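Local atomic coordinates of uncharacterized sugar kinase PH1459 (PDB entry 3EWM), a protein that probably transfers phosphate from ATP to a sugar, perhaps fructose, as a kinase of the PfkB carbohydrate kinase family. Residues L11-S16 against G88-Q93; I53-N58 against V80-K85; V161-D166 against L197-Q202; L240-A245 against L278-R283. One frame throughout, in Å; residues are numbered along the deposited sequence.

Interaction 1. Residues L11-S16 against G88-Q93; sequences LIDLIS and GIVFVQ
Leu-14 and Phe-91 lie side by side and point the same way on one face of two parallel neighbouring strands, 11-16 and 88-93. CG of the leucine is anti to its carbonyl carbon (chi1 -72°). Its CD1 methyl lies over the phenyl face, 3.6 Å above the plane of the Phe-91 ring and displaced toward CE1 and CZ. This is a CH-pi contact, and Leu-14 CB adds a touch at CD1 of the ring. Ile-12 and Ile-89 share that face, Ile-12 CB meeting Ile-89 CG2 at 3.9 Å.

The opposite face is packed more tightly. Ile-15 slants across Val-92, bringing its CG1 to 3.3 Å from Val-92 CG2, while Leu-11 CD1 presses on Val-90 CG1 at 3.5 Å. Between the two faces runs the regular exchange of parallel backbone bonds, from Ile-12 N to Gly-88 O onward. At its far end Val-92 O is gripped twice by Ser-16: the backbone N lies 2.9 Å from that oxygen, and Ser-16 OG, 2.8 Å from Val-92 O, donates from above the carbonyl plane. Gln-93 turns NE2 to Glu-18 O and Gly-20 O, and a water joins its OE1 to Ser-16 O.

These are the central strands of a four-stranded sheet, consistent with the lid of PfkB kinases. Phe-91 packs against Leu-14 of the second subunit, and Ile-89 against Ile-89 of that subunit. The chemistry is divided accordingly: Leu-14, Ile-89 and Phe-91 supply hydrocarbon for subunit association, as in the beta-clasp of ribokinase, while polar bonding is left to the backbone groups paired between the strands and to Ser-16 and Gln-93 at the strand end.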
loop_
_atom_site.group_PDB
_atom_site.type_symbol
_atom_site.label_atom_id
_atom_site.label_comp_id
_atom_site.label_asym_id
_atom_site.label_seq_id
_atom_site.Cartn_x
_atom_site.Cartn_y
_atom_site.Cartn_z
ATOM N N LEU A 11 -6.237 9.211 1.232
ATOM C CA LEU A 11 -5.417 8.010 1.357
ATOM C C LEU A 11 -5.001 7.740 2.786
ATOM O O LEU A 11 -5.141 8.606 3.656
ATOM C CB LEU A 11 -4.160 8.134 0.463
ATOM C CG LEU A 11 -3.337 9.436 0.538
ATOM C CD1 LEU A 11 -2.528 9.497 1.807
ATOM C CD2 LEU A 11 -2.425 9.564 -0.682
ATOM N N ILE A 12 -4.466 6.536 3.008
ATOM C CA ILE A 12 -3.787 6.181 4.250
ATOM C C ILE A 12 -2.331 6.640 4.190
ATOM O O ILE A 12 -1.574 6.266 3.290
ATOM C CB ILE A 12 -3.809 4.631 4.524
ATOM C CG1 ILE A 12 -5.241 4.079 4.530
ATOM C CG2 ILE A 12 -3.052 4.307 5.809
ATOM C CD1 ILE A 12 -6.056 4.469 5.793
ATOM N N ASP A 13 -1.937 7.485 5.128
ATOM C CA ASP A 13 -0.522 7.738 5.323
ATOM C C ASP A 13 -0.027 6.701 6.301
ATOM O O ASP A 13 -0.525 6.594 7.430
ATOM C CB ASP A 13 -0.251 9.126 5.913
ATOM C CG ASP A 13 -0.300 10.234 4.881
ATOM O OD1 ASP A 13 -0.150 9.952 3.686
ATOM O OD2 ASP A 13 -0.458 11.397 5.275
ATOM N N LEU A 14 0.957 5.935 5.872
ATOM C CA LEU A 14 1.629 5.027 6.789
ATOM C C LEU A 14 2.924 5.705 7.158
ATOM O O LEU A 14 3.847 5.801 6.363
ATOM C CB LEU A 14 1.823 3.667 6.151
ATOM C CG LEU A 14 0.427 3.034 6.103
ATOM C CD1 LEU A 14 0.168 2.356 4.757
ATOM C CD2 LEU A 14 0.220 2.115 7.281
ATOM N N ILE A 15 2.947 6.260 8.359
ATOM C CA ILE A 15 4.031 7.165 8.713
ATOM C C ILE A 15 5.065 6.459 9.552
ATOM O O ILE A 15 4.763 5.988 10.651
ATOM C CB ILE A 15 3.506 8.391 9.460
ATOM C CG1 ILE A 15 2.406 9.042 8.609
ATOM C CG2 ILE A 15 4.640 9.378 9.729
ATOM C CD1 ILE A 15 2.044 10.383 9.008
ATOM N N SER A 16 6.280 6.417 9.019
ATOM C CA SER A 16 7.439 5.894 9.734
ATOM C C SER A 16 7.460 6.470 11.140
ATOM O O SER A 16 7.342 7.682 11.347
ATOM C CB SER A 16 8.735 6.255 9.028
ATOM O OG SER A 16 8.756 5.813 7.672
ATOM N N GLY A 88 -6.200 4.290 -1.419
ATOM C CA GLY A 88 -4.878 4.880 -1.484
ATOM C C GLY A 88 -4.061 4.647 -0.234
ATOM O O GLY A 88 -4.565 4.724 0.900
ATOM N N ILE A 89 -2.786 4.367 -0.456
ATOM C CA ILE A 89 -1.840 4.246 0.609
ATOM C C ILE A 89 -0.544 4.924 0.181
ATOM O O ILE A 89 -0.159 4.946 -0.997
ATOM C CB ILE A 89 -1.548 2.759 1.014
ATOM C CG1 ILE A 89 -1.038 1.978 -0.194
ATOM C CG2 ILE A 89 -2.769 2.083 1.738
ATOM C CD1 ILE A 89 -0.302 0.749 0.192
ATOM N N VAL A 90 0.098 5.536 1.149
ATOM C CA VAL A 90 1.431 6.031 0.954
ATOM C C VAL A 90 2.239 5.741 2.206
ATOM O O VAL A 90 1.748 5.915 3.314
ATOM C CB VAL A 90 1.459 7.547 0.547
ATOM C CG1 VAL A 90 0.753 8.397 1.556
ATOM C CG2 VAL A 90 2.924 8.044 0.342
ATOM N N PHE A 91 3.463 5.267 1.999
ATOM C CA PHE A 91 4.423 5.063 3.076
ATOM C C PHE A 91 5.310 6.283 3.105
ATOM O O PHE A 91 5.817 6.699 2.073
ATOM C CB PHE A 91 5.230 3.798 2.823
ATOM C CG PHE A 91 4.382 2.558 2.809
ATOM C CD1 PHE A 91 4.168 1.832 3.991
ATOM C CD2 PHE A 91 3.763 2.135 1.630
ATOM C CE1 PHE A 91 3.367 0.709 3.992
ATOM C CE2 PHE A 91 2.958 1.000 1.629
ATOM C CZ PHE A 91 2.759 0.296 2.815
ATOM N N VAL A 92 5.438 6.881 4.277
ATOM C CA VAL A 92 6.039 8.193 4.369
ATOM C C VAL A 92 7.148 8.180 5.405
ATOM O O VAL A 92 7.007 7.600 6.487
ATOM C CB VAL A 92 4.967 9.324 4.633
ATOM C CG1 VAL A 92 3.752 9.109 3.773
ATOM C CG2 VAL A 92 4.510 9.302 6.036
ATOM N N GLN A 93 8.286 8.734 5.018
ATOM C CA GLN A 93 9.309 9.071 5.992
ATOM C C GLN A 93 9.364 10.590 6.058
ATOM O O GLN A 93 9.846 11.249 5.130
ATOM C CB GLN A 93 10.665 8.464 5.641
ATOM C CG GLN A 93 11.801 8.863 6.606
ATOM C CD GLN A 93 11.447 8.633 8.076
ATOM O OE1 GLN A 93 10.764 9.447 8.696
ATOM N NE2 GLN A 93 11.934 7.531 8.639
HETATM O O HOH W 1 7.996 9.918 9.582
#

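Interaction 2. Residues I53-N58 against V80-K85; sequences ISKVGN and VKDEKK
Lys-55 stretches across Val-80 to Asp-82, and this side of the contact is closely packed. CG of the lysine is anti to its backbone N (chi1 -156°) and rests against Val-80 CB; beyond it the chain is extended, so that CE reaches 3.3 Å from Asp-82 OD2. NZ forms a salt bridge with the same oxygen at 3.5 Å, and it has further partners in Asp-116 and Asn-111 O. The other carboxylate oxygen, Asp-82 OD1, accepts from Lys-84 N at 2.7 Å, an Asx turn that bends the chain as the strand ends. Gly-57 lies against the turn, its CA 3.3 Å from Lys-85 O, where a CB would collide.

The solvent side is looser and polar. Asn-58 ND2 donates at 2.9 Å to the syn lone pair of Glu-83 OE1, which lies nearly in the amide plane, yet the amide and carboxylate planes stand 79° apart. Lys-81 lies extended nearby, and its NZ holds a water that also lies beside Asn-58 OD1.

Between the strands, parallel backbone bonds run from Val-80 N to Ser-54 O through to Asn-58 N, which meets Asp-82 O at 3.0 Å. Helix 60-71 connects the two strands in a beta-alpha-beta crossover at one border of the main sheet: Val-56 packs on its Leu-65 and Ile-66, Lys-81 reaches Glu-63, and on the inner side Ile-53 bonds to strand 3-7.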
loop_
_atom_site.group_PDB
_atom_site.type_symbol
_atom_site.label_atom_id
_atom_site.label_comp_id
_atom_site.label_asym_id
_atom_site.label_seq_id
_atom_site.Cartn_x
_atom_site.Cartn_y
_atom_site.Cartn_z
ATOM N N ILE A 53 -14.536 15.401 -2.148
ATOM C CA ILE A 53 -14.843 14.504 -3.237
ATOM C C ILE A 53 -13.601 13.693 -3.503
ATOM O O ILE A 53 -12.539 14.229 -3.828
ATOM C CB ILE A 53 -15.279 15.274 -4.493
ATOM C CG1 ILE A 53 -16.657 15.905 -4.250
ATOM C CG2 ILE A 53 -15.265 14.335 -5.757
ATOM C CD1 ILE A 53 -16.852 17.183 -5.019
ATOM N N SER A 54 -13.741 12.387 -3.352
ATOM C CA SER A 54 -12.639 11.489 -3.528
ATOM C C SER A 54 -13.167 10.082 -3.751
ATOM O O SER A 54 -14.377 9.873 -3.955
ATOM C CB SER A 54 -11.697 11.532 -2.327
ATOM O OG SER A 54 -10.484 10.899 -2.678
ATOM N N LYS A 55 -12.258 9.116 -3.712
ATOM C CA LYS A 55 -12.644 7.751 -3.971
ATOM C C LYS A 55 -11.724 6.882 -3.157
ATOM O O LYS A 55 -10.499 7.075 -3.170
ATOM C CB LYS A 55 -12.515 7.426 -5.469
ATOM C CG LYS A 55 -13.405 6.271 -5.920
ATOM C CD LYS A 55 -13.367 6.128 -7.421
ATOM C CE LYS A 55 -14.189 4.937 -7.890
ATOM N NZ LYS A 55 -14.205 4.839 -9.376
ATOM N N VAL A 56 -12.321 5.954 -2.417
ATOM C CA VAL A 56 -11.542 5.001 -1.610
ATOM C C VAL A 56 -11.934 3.599 -2.048
ATOM O O VAL A 56 -12.874 3.423 -2.831
ATOM C CB VAL A 56 -11.795 5.185 -0.082
ATOM C CG1 VAL A 56 -11.252 6.530 0.403
ATOM C CG2 VAL A 56 -13.281 5.066 0.249
ATOM N N GLY A 57 -11.218 2.602 -1.545
ATOM C CA GLY A 57 -11.566 1.226 -1.812
ATOM C C GLY A 57 -12.723 0.845 -0.914
ATOM O O GLY A 57 -12.900 1.396 0.182
ATOM N N ASN A 58 -13.513 -0.109 -1.378
ATOM C CA ASN A 58 -14.477 -0.771 -0.506
ATOM C C ASN A 58 -13.697 -1.730 0.397
ATOM O O ASN A 58 -13.665 -2.941 0.193
ATOM C CB ASN A 58 -15.558 -1.498 -1.320
ATOM C CG ASN A 58 -16.563 -2.222 -0.435
ATOM O OD1 ASN A 58 -16.713 -1.906 0.761
ATOM N ND2 ASN A 58 -17.261 -3.200 -1.015
ATOM N N VAL A 80 -16.575 8.203 -2.979
ATOM C CA VAL A 80 -17.092 6.992 -3.633
ATOM C C VAL A 80 -16.254 5.796 -3.206
ATOM O O VAL A 80 -15.071 5.931 -2.909
ATOM C CB VAL A 80 -17.086 7.154 -5.175
ATOM C CG1 VAL A 80 -17.443 5.853 -5.871
ATOM C CG2 VAL A 80 -18.038 8.260 -5.584
ATOM N N LYS A 81 -16.880 4.630 -3.132
ATOM C CA LYS A 81 -16.155 3.415 -2.850
ATOM C C LYS A 81 -15.935 2.680 -4.158
ATOM O O LYS A 81 -16.875 2.404 -4.907
ATOM C CB LYS A 81 -16.903 2.531 -1.855
ATOM C CG LYS A 81 -17.092 3.189 -0.516
ATOM C CD LYS A 81 -17.560 2.183 0.534
ATOM C CE LYS A 81 -17.512 2.811 1.912
ATOM N NZ LYS A 81 -17.704 1.783 2.974
ATOM N N ASP A 82 -14.673 2.393 -4.415
ATOM C CA ASP A 82 -14.245 1.664 -5.588
ATOM C C ASP A 82 -14.247 0.171 -5.271
ATOM O O ASP A 82 -13.603 -0.286 -4.326
ATOM C CB ASP A 82 -12.856 2.141 -5.993
ATOM C CG ASP A 82 -12.507 1.779 -7.413
ATOM O OD1 ASP A 82 -12.827 0.652 -7.846
ATOM O OD2 ASP A 82 -11.876 2.613 -8.080
ATOM N N GLU A 83 -15.020 -0.575 -6.051
ATOM C CA GLU A 83 -15.067 -2.023 -5.907
ATOM C C GLU A 83 -13.899 -2.720 -6.601
ATOM O O GLU A 83 -13.686 -3.913 -6.408
ATOM C CB GLU A 83 -16.404 -2.554 -6.449
ATOM C CG GLU A 83 -17.629 -1.989 -5.724
ATOM C CD GLU A 83 -17.721 -2.425 -4.266
ATOM O OE1 GLU A 83 -17.048 -3.408 -3.878
ATOM O OE2 GLU A 83 -18.476 -1.784 -3.507
ATOM N N LYS A 84 -13.148 -1.986 -7.412
ATOM C CA LYS A 84 -12.046 -2.586 -8.162
ATOM C C LYS A 84 -10.644 -2.112 -7.749
ATOM O O LYS A 84 -9.652 -2.689 -8.181
ATOM C CB LYS A 84 -12.229 -2.365 -9.664
ATOM C CG LYS A 84 -13.564 -2.852 -10.222
ATOM C CD LYS A 84 -13.618 -4.348 -10.241
ATOM C CE LYS A 84 -14.854 -4.833 -10.992
ATOM N NZ LYS A 84 -15.114 -6.271 -10.691
ATOM N N LYS A 85 -10.551 -1.053 -6.952
ATOM C CA LYS A 85 -9.240 -0.555 -6.558
ATOM C C LYS A 85 -9.248 -0.414 -5.053
ATOM O O LYS A 85 -10.284 -0.187 -4.460
ATOM C CB LYS A 85 -8.884 0.787 -7.221
ATOM C CG LYS A 85 -8.939 0.833 -8.763
ATOM C CD LYS A 85 -7.912 -0.038 -9.435
ATOM C CE LYS A 85 -8.001 0.094 -10.968
ATOM N NZ LYS A 85 -6.870 -0.645 -11.605
HETATM O O HOH W 2 -16.157 -0.526 2.773
#

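Interaction 3. Residues V161-D166 against L197-Q202; sequences VNLRLD and LYLENQ
Tyr-198 reaches from its helix across two leucines of the loop 161-166, and its atoms can be taken in turn. CB touches nothing in the loop but sets the direction, with CG anti to the backbone N (chi1 180°). CD2 of the ring then meets Leu-163 CD2 at 3.7 Å, the two side chains crossing at about a right angle. CE2 is touched by both leucine CD2 methyls from the same side, 3.8 Å from that of Leu-165. At the tip, the hydroxyl oxygen of Tyr-198 comes 3.7 Å from Leu-165 CD2, tip to tip. Over one face of the ring sits the amide of Gln-202, whose NE2 donates to Tyr-198 O at 2.9 Å.

An alanine in place of Tyr-198 would probably leave the CD2 methyls of Leu-163 and Leu-165 without their aromatic partner and open a gap beside the Gln-202 amide.

Deeper in, Val-161 and Leu-199 slide past each other in opposite directions, Val-161 CG1 touching Leu-199 CD1 at 3.6 Å. Leu-163 CD2 also approaches Leu-199 CD2, and Met-175, Ile-176 and Leu-179 of helix 172-185 pack around this cluster. Such apolar contacts set shape and spacing but not direction; the directional hold on the loop comes from the backbone bond of Val-161 to Lys-190, an ATP-binding residue, and from Leu-163 N bonding the carboxylate of Glu-195 on helix 193-200, which also carries Tyr-198 and Leu-199.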
loop_
_atom_site.group_PDB
_atom_site.type_symbol
_atom_site.label_atom_id
_atom_site.label_comp_id
_atom_site.label_asym_id
_atom_site.label_seq_id
_atom_site.Cartn_x
_atom_site.Cartn_y
_atom_site.Cartn_z
ATOM N N VAL A 161 -0.191 23.603 -5.846
ATOM C CA VAL A 161 0.678 23.013 -6.848
ATOM C C VAL A 161 1.240 21.685 -6.301
ATOM O O VAL A 161 1.335 20.695 -7.029
ATOM C CB VAL A 161 1.803 24.013 -7.256
ATOM C CG1 VAL A 161 2.807 23.360 -8.164
ATOM C CG2 VAL A 161 1.177 25.262 -7.924
ATOM N N ASN A 162 1.577 21.676 -5.017
ATOM C CA ASN A 162 1.986 20.456 -4.314
ATOM C C ASN A 162 2.731 19.501 -5.252
ATOM O O ASN A 162 2.284 18.374 -5.509
ATOM C CB ASN A 162 0.761 19.755 -3.719
ATOM C CG ASN A 162 1.135 18.607 -2.803
ATOM O OD1 ASN A 162 2.278 18.498 -2.362
ATOM N ND2 ASN A 162 0.184 17.731 -2.532
ATOM N N LEU A 163 3.865 19.953 -5.768
ATOM C CA LEU A 163 4.491 19.210 -6.840
ATOM C C LEU A 163 5.291 18.026 -6.311
ATOM O O LEU A 163 6.148 18.189 -5.445
ATOM C CB LEU A 163 5.346 20.124 -7.724
ATOM C CG LEU A 163 5.745 19.478 -9.056
ATOM C CD1 LEU A 163 4.573 18.708 -9.715
ATOM C CD2 LEU A 163 6.291 20.527 -10.005
ATOM N N ARG A 164 4.980 16.844 -6.850
ATOM C CA ARG A 164 5.626 15.602 -6.482
ATOM C C ARG A 164 6.191 14.984 -7.752
ATOM O O ARG A 164 5.536 14.173 -8.409
ATOM C CB ARG A 164 4.616 14.657 -5.804
ATOM C CG ARG A 164 4.035 15.194 -4.496
ATOM C CD ARG A 164 5.138 15.422 -3.456
ATOM N NE ARG A 164 4.621 15.862 -2.157
ATOM C CZ ARG A 164 4.568 17.130 -1.746
ATOM N NH1 ARG A 164 4.968 18.135 -2.535
ATOM N NH2 ARG A 164 4.086 17.398 -0.537
ATOM N N LEU A 165 7.416 15.385 -8.084
ATOM C CA LEU A 165 8.094 14.959 -9.321
ATOM C C LEU A 165 8.097 13.455 -9.539
ATOM O O LEU A 165 7.969 12.990 -10.669
ATOM C CB LEU A 165 9.532 15.505 -9.374
ATOM C CG LEU A 165 9.716 17.008 -9.589
ATOM C CD1 LEU A 165 11.179 17.317 -9.951
ATOM C CD2 LEU A 165 8.786 17.531 -10.674
ATOM N N ASP A 166 8.218 12.697 -8.449
ATOM C CA ASP A 166 8.252 11.242 -8.527
ATOM C C ASP A 166 6.964 10.665 -9.092
ATOM O O ASP A 166 6.967 9.559 -9.633
ATOM C CB ASP A 166 8.556 10.625 -7.154
ATOM C CG ASP A 166 9.986 10.881 -6.701
ATOM O OD1 ASP A 166 10.822 11.319 -7.537
ATOM O OD2 ASP A 166 10.270 10.650 -5.501
ATOM N N LEU A 197 9.889 28.582 -8.979
ATOM C CA LEU A 197 11.112 28.622 -9.772
ATOM C C LEU A 197 11.088 27.507 -10.825
ATOM O O LEU A 197 11.351 27.740 -12.004
ATOM C CB LEU A 197 12.343 28.475 -8.870
ATOM C CG LEU A 197 13.689 28.596 -9.589
ATOM C CD1 LEU A 197 13.862 29.995 -10.216
ATOM C CD2 LEU A 197 14.829 28.271 -8.622
ATOM N N TYR A 198 10.736 26.307 -10.388
ATOM C CA TYR A 198 10.767 25.142 -11.253
ATOM C C TYR A 198 9.824 25.299 -12.446
ATOM O O TYR A 198 10.198 25.084 -13.619
ATOM C CB TYR A 198 10.430 23.887 -10.444
ATOM C CG TYR A 198 10.435 22.629 -11.277
ATOM C CD1 TYR A 198 11.632 22.029 -11.650
ATOM C CD2 TYR A 198 9.235 22.043 -11.696
ATOM C CE1 TYR A 198 11.640 20.859 -12.419
ATOM C CE2 TYR A 198 9.229 20.883 -12.464
ATOM C CZ TYR A 198 10.431 20.301 -12.824
ATOM O OH TYR A 198 10.426 19.160 -13.588
ATOM N N LEU A 199 8.597 25.684 -12.139
ATOM C CA LEU A 199 7.571 25.799 -13.147
ATOM C C LEU A 199 7.732 27.020 -14.037
ATOM O O LEU A 199 7.652 26.909 -15.260
ATOM C CB LEU A 199 6.206 25.771 -12.484
ATOM C CG LEU A 199 5.882 24.393 -11.885
ATOM C CD1 LEU A 199 4.561 24.438 -11.148
ATOM C CD2 LEU A 199 5.859 23.349 -12.973
ATOM N N GLU A 200 8.008 28.172 -13.432
ATOM C CA GLU A 200 8.118 29.416 -14.196
ATOM C C GLU A 200 9.293 29.388 -15.150
ATOM O O GLU A 200 9.234 29.999 -16.216
ATOM C CB GLU A 200 8.166 30.630 -13.277
ATOM C CG GLU A 200 6.838 30.873 -12.584
ATOM C CD GLU A 200 6.708 32.254 -11.989
ATOM O OE1 GLU A 200 7.745 32.893 -11.710
ATOM O OE2 GLU A 200 5.552 32.685 -11.791
ATOM N N ASN A 201 10.330 28.640 -14.779
ATOM C CA ASN A 201 11.463 28.392 -15.655
ATOM C C ASN A 201 11.178 27.446 -16.812
ATOM O O ASN A 201 12.033 27.232 -17.672
ATOM C CB ASN A 201 12.670 27.914 -14.844
ATOM C CG ASN A 201 13.363 29.063 -14.159
ATOM O OD1 ASN A 201 12.997 30.234 -14.375
ATOM N ND2 ASN A 201 14.350 28.759 -13.335
ATOM N N GLN A 202 9.980 26.875 -16.815
ATOM C CA GLN A 202 9.502 26.102 -17.954
ATOM C C GLN A 202 8.322 26.801 -18.613
ATOM O O GLN A 202 7.526 26.175 -19.324
ATOM C CB GLN A 202 9.150 24.693 -17.513
ATOM C CG GLN A 202 10.328 23.997 -16.905
ATOM C CD GLN A 202 9.981 22.659 -16.379
ATOM O OE1 GLN A 202 9.923 21.684 -17.128
ATOM N NE2 GLN A 202 9.755 22.579 -15.078
#

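Interaction 4. Residues L240-A245 against L278-R283; sequences LDTTGA and LSTQKR
Leu-240 lays its branched end over the guanidinium of Arg-283, CD2 sitting 3.7 Å above the plane and over its centre. Leu-240 CD1 covers the same group, 3.5 Å from both NH1 and NH2 of Arg-283. Residues 241-245, Asp-Thr-Thr-Gly-Ala, open the DTxGAGD signature of PfkB kinases, whose glycine-rich turn in relatives forms an anion hole at the start of the following helix. Here the turn is type I, from Thr-242 to Ala-245, and leads into helix 245-259.

The loop is tied to the other segment through one carbonyl. Asp-241 N donates to Thr-280 O at 2.8 Å, while Leu-240 N reaches the same Thr-280 O by a bent, weak bond. With CG anti to the backbone N (chi1 -168°), the carboxylate of Asp-241 lies beside Arg-283, OD2 3.4 Å from Arg-283 CA. Asp-241 OD1 accepts from Thr-243 N, which comes from above the carboxylate plane and closes an Asx turn, and also from Thr-243 OG1, on the syn side at 2.6 Å. OD2 accepts from Gly-284 N, so the side chain bridges the turn and the chain beyond Arg-283. An alanine at Asp-241 would probably leave Thr-243 OG1 and N and Gly-284 N without these acceptors, freeing the signature turn to shift.

Water fills in the remaining links: one water accepts from Gly-244 N at 3.1 Å and lies beside Lys-282 O, and another joins Asp-241 O to Ser-279 OG, which itself bonds to Ala-276 O. Thr-242 and Thr-280 meet through their methyls, CG2 to CG2, at 3.9 Å.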
loop_
_atom_site.group_PDB
_atom_site.type_symbol
_atom_site.label_atom_id
_atom_site.label_comp_id
_atom_site.label_asym_id
_atom_site.label_seq_id
_atom_site.Cartn_x
_atom_site.Cartn_y
_atom_site.Cartn_z
ATOM N N LEU A 240 6.045 21.909 17.506
ATOM C CA LEU A 240 5.968 20.500 17.840
ATOM C C LEU A 240 6.064 19.677 16.554
ATOM O O LEU A 240 6.839 18.718 16.474
ATOM C CB LEU A 240 4.656 20.190 18.567
ATOM C CG LEU A 240 4.454 18.727 18.984
ATOM C CD1 LEU A 240 5.584 18.262 19.902
ATOM C CD2 LEU A 240 3.088 18.493 19.622
ATOM N N ASP A 241 5.268 20.058 15.556
ATOM C CA ASP A 241 5.150 19.309 14.308
ATOM C C ASP A 241 4.638 20.253 13.207
ATOM O O ASP A 241 3.558 20.834 13.341
ATOM C CB ASP A 241 4.184 18.139 14.516
ATOM C CG ASP A 241 4.203 17.133 13.379
ATOM O OD1 ASP A 241 4.888 17.363 12.360
ATOM O OD2 ASP A 241 3.520 16.088 13.518
ATOM N N THR A 242 5.423 20.420 12.138
ATOM C CA THR A 242 5.017 21.290 11.026
ATOM C C THR A 242 4.428 20.519 9.841
ATOM O O THR A 242 4.130 21.114 8.805
ATOM C CB THR A 242 6.196 22.136 10.494
ATOM O OG1 THR A 242 7.212 21.254 10.021
ATOM C CG2 THR A 242 6.769 23.054 11.582
ATOM N N THR A 243 4.251 19.207 9.990
ATOM C CA THR A 243 3.763 18.361 8.890
ATOM C C THR A 243 2.472 18.889 8.269
ATOM O O THR A 243 2.326 18.913 7.040
ATOM C CB THR A 243 3.518 16.904 9.343
ATOM O OG1 THR A 243 4.700 16.395 9.968
ATOM C CG2 THR A 243 3.167 16.034 8.128
ATOM N N GLY A 244 1.541 19.299 9.120
ATOM C CA GLY A 244 0.240 19.769 8.648
ATOM C C GLY A 244 0.128 21.250 8.356
ATOM O O GLY A 244 -0.950 21.718 7.986
ATOM N N ALA A 245 1.227 21.990 8.511
ATOM C CA ALA A 245 1.214 23.463 8.422
ATOM C C ALA A 245 0.775 24.008 7.073
ATOM O O ALA A 245 0.076 25.017 7.018
ATOM C CB ALA A 245 2.587 24.063 8.794
ATOM N N LEU A 278 -0.144 28.270 14.774
ATOM C CA LEU A 278 -0.825 27.433 15.761
ATOM C C LEU A 278 -0.855 25.962 15.346
ATOM O O LEU A 278 -0.820 25.086 16.203
ATOM C CB LEU A 278 -2.242 27.937 16.054
ATOM C CG LEU A 278 -2.484 29.256 16.810
ATOM C CD1 LEU A 278 -3.950 29.333 17.197
ATOM C CD2 LEU A 278 -1.596 29.427 18.034
ATOM N N SER A 279 -0.887 25.691 14.040
ATOM C CA SER A 279 -0.865 24.298 13.561
ATOM C C SER A 279 0.401 23.562 13.965
ATOM O O SER A 279 0.399 22.325 14.069
ATOM C CB SER A 279 -1.041 24.200 12.039
ATOM O OG SER A 279 0.133 24.566 11.355
ATOM N N THR A 280 1.482 24.312 14.181
ATOM C CA THR A 280 2.764 23.698 14.514
ATOM C C THR A 280 2.776 23.063 15.897
ATOM O O THR A 280 3.705 22.333 16.222
ATOM C CB THR A 280 3.949 24.666 14.430
ATOM O OG1 THR A 280 3.881 25.602 15.516
ATOM C CG2 THR A 280 3.982 25.399 13.083
ATOM N N GLN A 281 1.758 23.354 16.700
ATOM C CA GLN A 281 1.673 22.862 18.066
ATOM C C GLN A 281 0.894 21.547 18.128
ATOM O O GLN A 281 0.767 20.958 19.192
ATOM C CB GLN A 281 1.026 23.918 18.964
ATOM C CG GLN A 281 1.735 25.249 18.912
ATOM C CD GLN A 281 3.207 25.117 19.257
ATOM O OE1 GLN A 281 4.081 25.224 18.391
ATOM N NE2 GLN A 281 3.486 24.859 20.514
ATOM N N LYS A 282 0.411 21.096 16.969
ATOM C CA LYS A 282 -0.439 19.924 16.853
ATOM C C LYS A 282 0.244 18.888 15.939
ATOM O O LYS A 282 0.837 19.238 14.909
ATOM C CB LYS A 282 -1.822 20.327 16.298
ATOM C CG LYS A 282 -2.602 21.360 17.176
ATOM C CD LYS A 282 -3.889 21.874 16.512
ATOM C CE LYS A 282 -5.116 21.767 17.446
ATOM N NZ LYS A 282 -6.376 21.437 16.672
ATOM N N ARG A 283 0.181 17.614 16.324
ATOM C CA ARG A 283 0.840 16.558 15.554
ATOM C C ARG A 283 0.054 16.111 14.335
ATOM O O ARG A 283 -1.184 16.060 14.361
ATOM C CB ARG A 283 1.090 15.333 16.434
ATOM C CG ARG A 283 2.130 15.561 17.488
ATOM C CD ARG A 283 2.326 14.307 18.309
ATOM N NE ARG A 283 2.858 14.630 19.628
ATOM C CZ ARG A 283 4.136 14.912 19.870
ATOM N NH1 ARG A 283 5.021 14.915 18.874
ATOM N NH2 ARG A 283 4.524 15.198 21.114
HETATM O O HOH W 3 1.518 21.814 11.352
HETATM O O HOH W 4 1.592 18.751 12.153
#

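How the interactions relate
Interaction 1 is the most fully buried of the four, although its strands belong to the smaller sheet that faces the second subunit; interaction 2 lies at the border of the main sheet and is only partly buried. They adjoin in sequence, strand 79-82 leading to 88-93, with interaction 2 nested in the loop interaction 1 closes. Both are parallel strand pairs, but hydrocarbon side chains mark the first, charged and polar ones the second. Interactions 3 and 4 join loops to the ends of helices, the third by apolar side chains, the fourth by backbone bonds, waters and a leucine over a guanidinium. Val-161 and Ala-245 bring those two within about 6 and 9 Å, side chain to side chain, of the ATP-binding Lys-190.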